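Side-chain contacts in MFP2b (Ascaris suum, PDB 2BJR), which enhances polymerization of the major sperm protein (MSP) in the amoeboid motility of nematode sperm and carries a bound zinc ion: residues S99-F102 and D103-K107; D285-P288 and F289-A293. All coordinates share one frame; numbering follows the deposited sequence.

Interaction 1: residues S99-F102 and D103-K107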
# COMPACT_ATOMS: atom_id res chain seq x y z
N SER A 99 -9.02 -22.33 4.76
CA SER A 99 -9.71 -23.42 5.46
C SER A 99 -11.14 -23.06 5.82
O SER A 99 -11.94 -23.97 6.05
CB SER A 99 -8.94 -23.86 6.71
OG SER A 99 -8.83 -22.78 7.63
N ASP A 100 -11.47 -21.77 5.85
CA ASP A 100 -12.81 -21.30 6.23
C ASP A 100 -13.76 -21.09 5.07
O ASP A 100 -14.87 -20.55 5.27
CB ASP A 100 -12.71 -19.98 7.02
CG ASP A 100 -12.17 -20.18 8.43
OD1 ASP A 100 -12.32 -21.32 8.95
OD2 ASP A 100 -11.58 -19.25 9.07
N ARG A 101 -13.36 -21.47 3.85
CA ARG A 101 -14.14 -21.09 2.67
C ARG A 101 -15.54 -21.75 2.66
O ARG A 101 -16.51 -21.11 2.28
CB ARG A 101 -13.38 -21.40 1.38
CG ARG A 101 -13.02 -22.87 1.15
CD ARG A 101 -11.91 -23.05 0.07
NE ARG A 101 -11.65 -24.45 -0.26
CZ ARG A 101 -11.04 -25.34 0.53
NH1 ARG A 101 -10.62 -25.02 1.74
NH2 ARG A 101 -10.86 -26.57 0.10
N PHE A 102 -15.63 -23.00 3.13
CA PHE A 102 -16.92 -23.73 3.11
C PHE A 102 -17.91 -23.11 4.07
O PHE A 102 -19.03 -22.83 3.68
CB PHE A 102 -16.74 -25.23 3.36
CG PHE A 102 -15.84 -25.91 2.34
CD1 PHE A 102 -14.66 -26.55 2.73
CD2 PHE A 102 -16.15 -25.87 0.99
CE1 PHE A 102 -13.83 -27.17 1.78
CE2 PHE A 102 -15.33 -26.47 0.03
CZ PHE A 102 -14.16 -27.11 0.43
N ASP A 103 -17.48 -22.82 5.29
CA ASP A 103 -18.32 -22.12 6.27
C ASP A 103 -18.79 -20.77 5.76
O ASP A 103 -19.96 -20.38 5.89
CB ASP A 103 -17.54 -21.95 7.57
CG ASP A 103 -17.23 -23.27 8.22
OD1 ASP A 103 -17.73 -24.33 7.72
OD2 ASP A 103 -16.52 -23.37 9.24
N LYS A 104 -17.88 -20.07 5.12
CA LYS A 104 -18.17 -18.76 4.60
C LYS A 104 -19.15 -18.83 3.44
O LYS A 104 -20.08 -18.05 3.35
CB LYS A 104 -16.86 -18.12 4.19
CG LYS A 104 -16.88 -16.67 4.23
CD LYS A 104 -16.89 -16.06 5.66
CE LYS A 104 -17.19 -14.60 5.46
NZ LYS A 104 -17.71 -13.86 6.62
N MSE A 105 -18.98 -19.80 2.57
CA MSE A 105 -19.92 -19.95 1.47
C MSE A 105 -21.32 -20.33 1.97
O MSE A 105 -22.31 -19.84 1.45
CB MSE A 105 -19.40 -21.00 0.48
CG MSE A 105 -18.30 -20.45 -0.37
SE MSE A 105 -17.78 -21.84 -1.70
CE MSE A 105 -16.64 -22.89 -0.61
N ASP A 106 -21.37 -21.15 3.00
CA ASP A 106 -22.64 -21.56 3.61
C ASP A 106 -23.38 -20.43 4.34
O ASP A 106 -24.58 -20.55 4.58
CB ASP A 106 -22.40 -22.72 4.59
CG ASP A 106 -21.98 -24.02 3.89
OD1 ASP A 106 -22.10 -24.15 2.63
OD2 ASP A 106 -21.51 -24.96 4.54
N LYS A 107 -22.67 -19.36 4.69
CA LYS A 107 -23.26 -18.18 5.31
C LYS A 107 -23.59 -17.16 4.24
O LYS A 107 -24.07 -16.06 4.53
CB LYS A 107 -22.32 -17.57 6.35
CG LYS A 107 -22.31 -18.30 7.69
CD LYS A 107 -21.25 -17.70 8.63
CE LYS A 107 -20.89 -18.62 9.78
NZ LYS A 107 -19.65 -18.12 10.48
O HOH W 1 -14.76 -24.02 5.87
O HOH W 2 -15.32 -20.71 9.89
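Lys104 N, Met105 N and Asp106 N donate in turn to Asp100 O, Arg101 O and Phe102 O, three i to i+4 bonds that wind 99-107 from a 3-10 turn into the short surface helix 101-106. The middle bond, Met105 N to Arg101 O, measures 2.8 Å. Asp100 sits at the N-cap, but its carboxylate makes no capping bond; instead a water gives one hydrogen to Asp103 OD2 at 3.0 Å and another, weakly, to Asp100 OD1, which may ease the repulsion between the two acids. A second water takes the N-H of Asp103 and donates to Ser99 O at 2.8 Å, linking the 3-10 turn to the first turn of the helix.

On another side of the helix, the aliphatic part of Arg101 packs with Phe102 and Met105, a selenomethionine. Arg101 CG lies between the backbone N and the carbonyl carbon (chi1 61°), and the methylene stands over the centre of the Phe102 ring, 4.1 Å above its plane. Farther out, Phe102 CE1 lies over one face of the guanidinium, toward its rim. The charged end is engaged by Tyr98, through a hydrogen bond from NH1 to the backbone O and a cation-pi contact. Lys104 extends to a salt bridge between its NZ and Glu166, its CB resting 3.3 Å from Asp100 O. Met105 runs alongside Phe102 and Arg101, and both Arg101 and Met105 also touch Met111 of strand 110-111. A bend at the last torsion of Met105 (chi3 -82°) turns its methyl back along the helix, where CE meets Phe102 CD2 obliquely at 3.4 Å and Arg101 CG at 4.0 Å.

Interaction 2: residues D285-P288 and F289-A293; sequences DWKP and FPEAA
Lys287 and Glu291 meet through a water and through their chains: Lys287 NZ donates to the water at 2.8 Å, and the water donates to Glu291 OE2 at 2.6 Å. The direct gap from Lys287 NZ to Glu291 OE2 is 4.3 Å, too long for a direct salt bridge. Lys287 NZ has its salt bridge within the strand, 2.8 Å to Asp285 OD2, reached on the anti side and 31° out of the carboxylate plane; it also makes a cation-pi contact with Trp300. Asp285 OD1 takes a weak bond from Trp286 N. The Lys287 chain, bent at chi2 (-64°), crosses the extended Glu291 obliquely, CD and CE packing on the carboxylate, while Glu291 OE1 lies 3.7 Å from Pro288 CD. This is a strand-to-helix junction: strand 282-288, antiparallel to 355-361, runs straight into the single-turn helix 289-292 with Pro288 at the N-cap. Pro288 O accepts Ala292 N at 2.9 Å, nearly straight (172°), plus a weak bond from Glu291 N. Ala293 N continues the turn to Phe289 O at 3.0 Å, and a backbone hydrogen bond ties Phe289 to Cys354.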
# COMPACT_ATOMS: atom_id res chain seq x y z
N ASP A 285 2.26 11.73 15.64
CA ASP A 285 2.89 12.99 16.01
C ASP A 285 4.29 13.02 15.44
O ASP A 285 4.86 11.97 15.16
CB ASP A 285 3.02 13.04 17.53
CG ASP A 285 3.23 14.44 18.06
OD1 ASP A 285 3.10 15.46 17.31
OD2 ASP A 285 3.52 14.55 19.26
N TRP A 286 4.86 14.19 15.28
CA TRP A 286 6.20 14.32 14.72
C TRP A 286 7.10 14.52 15.89
O TRP A 286 6.80 15.35 16.76
CB TRP A 286 6.28 15.48 13.73
CG TRP A 286 5.40 15.25 12.54
CD1 TRP A 286 4.03 15.38 12.48
CD2 TRP A 286 5.82 14.85 11.25
NE1 TRP A 286 3.59 15.10 11.21
CE2 TRP A 286 4.66 14.75 10.43
CE3 TRP A 286 7.06 14.54 10.68
CZ2 TRP A 286 4.71 14.38 9.10
CZ3 TRP A 286 7.09 14.15 9.34
CH2 TRP A 286 5.91 14.12 8.57
N LYS A 287 8.15 13.71 15.96
CA LYS A 287 9.06 13.69 17.12
C LYS A 287 10.49 13.94 16.69
O LYS A 287 10.88 13.53 15.59
CB LYS A 287 9.01 12.34 17.83
CG LYS A 287 7.65 11.94 18.37
CD LYS A 287 7.21 12.95 19.49
CE LYS A 287 6.06 12.41 20.31
NZ LYS A 287 5.37 13.53 21.06
N PRO A 288 11.29 14.63 17.54
CA PRO A 288 12.70 14.85 17.25
C PRO A 288 13.37 13.53 17.05
O PRO A 288 13.03 12.55 17.72
CB PRO A 288 13.24 15.61 18.51
CG PRO A 288 12.01 16.31 19.07
CD PRO A 288 10.90 15.28 18.81
N PHE A 289 14.32 13.51 16.14
CA PHE A 289 14.99 12.29 15.73
C PHE A 289 15.52 11.43 16.94
O PHE A 289 15.35 10.22 16.94
CB PHE A 289 16.10 12.62 14.73
CG PHE A 289 16.79 11.41 14.19
CD1 PHE A 289 16.46 10.90 12.93
CD2 PHE A 289 17.81 10.79 14.89
CE1 PHE A 289 17.11 9.80 12.42
CE2 PHE A 289 18.45 9.65 14.37
CZ PHE A 289 18.07 9.15 13.14
N PRO A 290 16.18 12.02 17.93
CA PRO A 290 16.68 11.20 19.04
C PRO A 290 15.60 10.53 19.86
O PRO A 290 15.82 9.45 20.37
CB PRO A 290 17.52 12.20 19.86
CG PRO A 290 17.80 13.32 18.92
CD PRO A 290 16.59 13.43 18.06
N GLU A 291 14.43 11.16 19.96
CA GLU A 291 13.29 10.54 20.60
C GLU A 291 12.70 9.43 19.72
O GLU A 291 12.43 8.32 20.18
CB GLU A 291 12.26 11.61 20.97
CG GLU A 291 11.07 11.04 21.71
CD GLU A 291 10.01 12.08 22.04
OE1 GLU A 291 10.23 13.30 21.85
OE2 GLU A 291 8.94 11.64 22.49
N ALA A 292 12.54 9.73 18.43
CA ALA A 292 12.07 8.75 17.47
C ALA A 292 12.90 7.48 17.46
O ALA A 292 12.38 6.40 17.28
CB ALA A 292 12.02 9.38 16.04
N ALA A 293 14.19 7.61 17.68
CA ALA A 293 15.13 6.49 17.67
C ALA A 293 15.00 5.50 18.86
O ALA A 293 15.62 4.45 18.84
CB ALA A 293 16.55 7.00 17.58
O HOH W 3 6.85 12.96 23.35

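In the fold
Interaction 1 precedes interaction 2 along the chain, and each belongs to a different one of the two cytosolic motility protein regions of this single-chain protein. Their centres lie about 46 Å apart, with nearest atoms about 34 Å apart, and they share no helix, strand or sheet. Helix 101-106 follows strand 92-97 and comes before strand 110-111, whereas helix 289-292 extends strand 282-288 of the antiparallel sheet in which it pairs with strand 355-361. In each region a short helix thus follows a strand in a protein with far more strand than helix. Interaction 1 stays on the surface, interaction 2 is partly buried, and both are local packing away from the zinc site.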